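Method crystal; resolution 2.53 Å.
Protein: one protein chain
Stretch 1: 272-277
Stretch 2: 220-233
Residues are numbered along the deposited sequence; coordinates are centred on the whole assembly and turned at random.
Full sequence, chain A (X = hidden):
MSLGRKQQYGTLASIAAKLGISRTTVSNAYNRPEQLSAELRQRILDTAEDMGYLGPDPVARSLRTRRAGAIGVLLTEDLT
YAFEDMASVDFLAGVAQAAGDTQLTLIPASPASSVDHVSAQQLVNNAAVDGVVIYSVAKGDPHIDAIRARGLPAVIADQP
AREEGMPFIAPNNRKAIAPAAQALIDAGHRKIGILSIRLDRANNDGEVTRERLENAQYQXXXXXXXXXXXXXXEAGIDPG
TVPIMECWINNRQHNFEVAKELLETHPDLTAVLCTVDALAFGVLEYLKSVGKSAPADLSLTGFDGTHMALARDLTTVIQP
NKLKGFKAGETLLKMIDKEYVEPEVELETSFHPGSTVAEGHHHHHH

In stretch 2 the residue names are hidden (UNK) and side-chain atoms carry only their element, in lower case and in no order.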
# COMPACT_ATOMS: atom_id res chain seq x y z
N VAL A 272 7.35 -19.51 -8.04
CA VAL A 272 6.32 -18.55 -8.43
C VAL A 272 6.62 -17.18 -7.84
O VAL A 272 6.67 -17.03 -6.61
CB VAL A 272 4.92 -19.00 -7.96
CG1 VAL A 272 3.92 -17.85 -8.10
CG2 VAL A 272 4.45 -20.20 -8.77
N LEU A 273 6.83 -16.19 -8.70
CA LEU A 273 7.09 -14.82 -8.23
C LEU A 273 5.80 -14.02 -8.28
O LEU A 273 5.18 -13.89 -9.33
CB LEU A 273 8.15 -14.14 -9.11
CG LEU A 273 8.45 -12.68 -8.76
CD1 LEU A 273 9.88 -12.34 -9.09
CD2 LEU A 273 7.48 -11.76 -9.49
N CYS A 274 5.40 -13.49 -7.13
CA CYS A 274 4.19 -12.69 -7.01
C CYS A 274 4.48 -11.20 -6.99
O CYS A 274 5.50 -10.76 -6.46
CB CYS A 274 3.44 -13.05 -5.74
SG CYS A 274 2.91 -14.74 -5.67
N THR A 275 3.56 -10.43 -7.55
CA THR A 275 3.67 -8.99 -7.62
C THR A 275 3.23 -8.34 -6.30
O THR A 275 3.55 -7.18 -6.03
CB THR A 275 2.79 -8.47 -8.77
OG1 THR A 275 3.44 -8.75 -10.02
CG2 THR A 275 2.55 -6.99 -8.64
N VAL A 276 2.50 -9.11 -5.49
CA VAL A 276 2.01 -8.60 -4.21
C VAL A 276 1.89 -9.74 -3.18
O VAL A 276 1.48 -10.84 -3.53
CB VAL A 276 0.64 -7.90 -4.44
CG1 VAL A 276 -0.48 -8.60 -3.67
CG2 VAL A 276 0.74 -6.45 -4.07
N ASP A 277 2.25 -9.47 -1.92
CA ASP A 277 2.19 -10.49 -0.86
C ASP A 277 0.88 -11.28 -0.84
O ASP A 277 0.88 -12.49 -0.63
CB ASP A 277 2.37 -9.87 0.53
CG ASP A 277 3.82 -9.53 0.85
OD1 ASP A 277 4.72 -9.89 0.06
OD2 ASP A 277 4.05 -8.90 1.90
N UNK A 220 3.12 -0.42 -12.00
CA UNK A 220 3.33 -1.11 -10.72
C UNK A 220 3.23 -2.58 -11.09
O UNK A 220 4.22 -3.30 -11.08
c UNK A 220 2.30 0.70 -9.26
c UNK A 220 2.25 -0.77 -9.63
c UNK A 220 2.48 -1.59 -8.36
N UNK A 221 2.02 -3.02 -11.45
CA UNK A 221 1.83 -4.41 -11.86
C UNK A 221 2.68 -4.64 -13.09
O UNK A 221 3.53 -5.53 -13.11
c UNK A 221 -0.55 -4.53 -11.02
n UNK A 221 0.23 -4.61 -8.74
o UNK A 221 0.13 -6.52 -9.92
c UNK A 221 -0.04 -5.31 -9.84
c UNK A 221 0.37 -4.66 -12.20
N UNK A 222 2.46 -3.83 -14.12
CA UNK A 222 3.20 -3.92 -15.36
C UNK A 222 4.70 -3.80 -15.10
O UNK A 222 5.49 -4.59 -15.59
c UNK A 222 2.77 -2.80 -16.31
n UNK A 222 3.82 -0.37 -17.70
c UNK A 222 3.49 -2.80 -17.65
c UNK A 222 3.56 0.91 -17.98
n UNK A 222 4.16 1.87 -17.29
n UNK A 222 2.70 1.23 -18.93
c UNK A 222 3.23 -1.51 -18.39
N UNK A 223 5.08 -2.81 -14.30
CA UNK A 223 6.49 -2.60 -14.02
C UNK A 223 7.13 -3.65 -13.13
O UNK A 223 8.33 -3.91 -13.26
c UNK A 223 6.49 -0.12 -14.48
c UNK A 223 6.69 -1.20 -13.44
o UNK A 223 6.66 1.08 -14.15
o UNK A 223 6.15 -0.46 -15.64
N UNK A 224 6.37 -4.25 -12.22
CA UNK A 224 6.96 -5.28 -11.36
C UNK A 224 7.12 -6.56 -12.17
O UNK A 224 8.03 -7.36 -11.93
c UNK A 224 4.41 -3.15 -6.09
n UNK A 224 3.43 -4.00 -5.83
c UNK A 224 5.36 -4.64 -7.83
n UNK A 224 4.45 -1.99 -5.45
c UNK A 224 6.25 -4.42 -9.06
n UNK A 224 5.33 -3.43 -7.01
c UNK A 224 6.11 -5.52 -10.11
N UNK A 225 6.22 -6.75 -13.14
CA UNK A 225 6.28 -7.91 -14.02
C UNK A 225 7.49 -7.75 -14.93
O UNK A 225 8.28 -8.68 -15.11
c UNK A 225 3.80 -8.37 -13.98
c UNK A 225 5.16 -9.10 -15.93
c UNK A 225 4.99 -8.03 -14.87
N UNK A 226 7.65 -6.54 -15.48
CA UNK A 226 8.76 -6.20 -16.38
C UNK A 226 10.13 -6.35 -15.70
O UNK A 226 11.03 -7.01 -16.23
c UNK A 226 7.34 -4.56 -17.73
c UNK A 226 7.61 -4.89 -19.18
c UNK A 226 6.66 -2.91 -20.29
n UNK A 226 6.84 -1.80 -20.99
n UNK A 226 7.71 -3.67 -19.97
c UNK A 226 8.58 -4.77 -16.88
n UNK A 226 5.45 -3.25 -19.89
N UNK A 227 10.29 -5.71 -14.55
CA UNK A 227 11.54 -5.78 -13.82
C UNK A 227 11.93 -7.21 -13.48
O UNK A 227 13.11 -7.56 -13.56
N UNK A 228 10.96 -8.03 -13.10
CA UNK A 228 11.26 -9.42 -12.76
C UNK A 228 11.68 -10.15 -14.03
O UNK A 228 12.67 -10.87 -14.04
c UNK A 228 10.03 -10.10 -12.15
N UNK A 229 10.92 -9.93 -15.10
CA UNK A 229 11.19 -10.54 -16.38
C UNK A 229 12.56 -10.13 -16.94
O UNK A 229 13.20 -10.92 -17.64
s UNK A 229 9.52 -12.70 -18.21
c UNK A 229 10.11 -10.16 -17.39
c UNK A 229 7.78 -12.44 -18.21
c UNK A 229 10.08 -11.05 -18.61
N UNK A 230 12.99 -8.91 -16.63
CA UNK A 230 14.29 -8.42 -17.10
C UNK A 230 15.42 -9.18 -16.43
O UNK A 230 16.47 -9.40 -17.03
o UNK A 230 13.63 -4.13 -16.24
c UNK A 230 13.38 -6.08 -17.60
o UNK A 230 13.52 -3.85 -18.42
c UNK A 230 13.52 -4.58 -17.41
c UNK A 230 14.42 -6.91 -16.85
N UNK A 231 15.20 -9.59 -15.19
CA UNK A 231 16.21 -10.35 -14.46
C UNK A 231 16.23 -11.80 -14.95
O UNK A 231 17.27 -12.45 -14.92
c UNK A 231 15.93 -10.31 -12.94
c UNK A 231 16.07 -8.88 -12.42
c UNK A 231 16.91 -11.24 -12.20
N UNK A 232 15.10 -12.30 -15.41
CA UNK A 232 15.03 -13.67 -15.91
C UNK A 232 15.69 -13.76 -17.28
O UNK A 232 16.37 -14.74 -17.59
c UNK A 232 11.59 -14.56 -12.22
c UNK A 232 12.98 -14.48 -12.27
c UNK A 232 11.50 -14.34 -14.61
c UNK A 232 13.62 -14.33 -13.50
c UNK A 232 10.85 -14.49 -13.39
c UNK A 232 12.89 -14.26 -14.68
c UNK A 232 13.58 -14.15 -16.01
N UNK A 233 15.49 -12.72 -18.09
CA UNK A 233 16.06 -12.66 -19.43
C UNK A 233 17.58 -12.69 -19.35
O UNK A 233 18.24 -13.41 -20.11
c UNK A 233 13.58 -10.33 -21.33
c UNK A 233 14.16 -11.55 -20.65
c UNK A 233 16.51 -11.08 -21.34
c UNK A 233 15.60 -11.38 -20.17

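Position 220 has three side-chain carbons, one bearing the other two. It makes no contact with stretch 1 and sits at the N-cap, right before the helix. It is Val220. Position 221 has three carbons, the third carrying one oxygen and one nitrogen. CA to CB points sideways, but its end comes nearer to Thr275. This amide is Gln221. OE1 of Gln221 lies 2.8 Å from CG2 of Thr275, too close in the model to be read as an interaction.

Position 222 has three carbons, a nitrogen, then a carbon with two more nitrogens. Its CA-to-CB bond points away from stretch 1, and it makes no contact there. It is Arg222. Position 223 has two carbons, the second carrying two oxygens, and no contact with stretch 1. It is Asp223. OD1 of Asp223 accepts a hydrogen bond from NE of Arg222 at 3.1 Å, part of a salt bridge.

Position 224 again shows three carbons, a nitrogen and a carbon with two nitrogens. Its CA-to-CB bond points toward stretch 1, and one terminal nitrogen lies 3.2 Å from O of Thr275. It is Arg224. That nitrogen, NH1, donates a hydrogen bond to O of Thr275. CD of Arg224 packs 3.8 Å from CG2 of Thr275. Position 225 has one carbon carrying two more, and one of these approaches Thr275. It is Val225, with CG2 4.0 Å from OG1 of Thr275.

Position 226 has three carbons, a nitrogen and a carbon with two nitrogens, out of reach of stretch 1. It is Arg226. Position 227 has no side-chain atoms and no contact with stretch 1. It is Gly227. Position 228 has a single carbon, CB, which lies 3.8 Å from CD1 of Leu273. It is Ala228.

Positions 229 to 231 do not touch stretch 1. Position 229 is unbranched: two carbons, a sulfur, one carbon. It is Met229. Position 230 has three carbons, the third with two oxygens. It is Glu230, exposed. Position 231 has one carbon carrying two. It is Val231.

Position 232 has one carbon, then a ring of six carbons, near Leu273. It is Phe232. CZ of Phe232 lies 4.2 Å from CD1 of Leu273, which meets the ring obliquely. Position 233 has four carbons, forked at the first, with one arm two carbons long, out of reach. It is Ile233.

The contact pairs one helix side with the strand end and the loop after it. Ala228 and Phe232, one turn apart, form an apolar seat for Leu273. Thr275 is the most covered residue. Arg224 holds its carbonyl at the guanidinium edge, near the plane, where an N-H can reach the oxygen.

Stretch 2 (220-233) VQRDRVRGAMEVFI
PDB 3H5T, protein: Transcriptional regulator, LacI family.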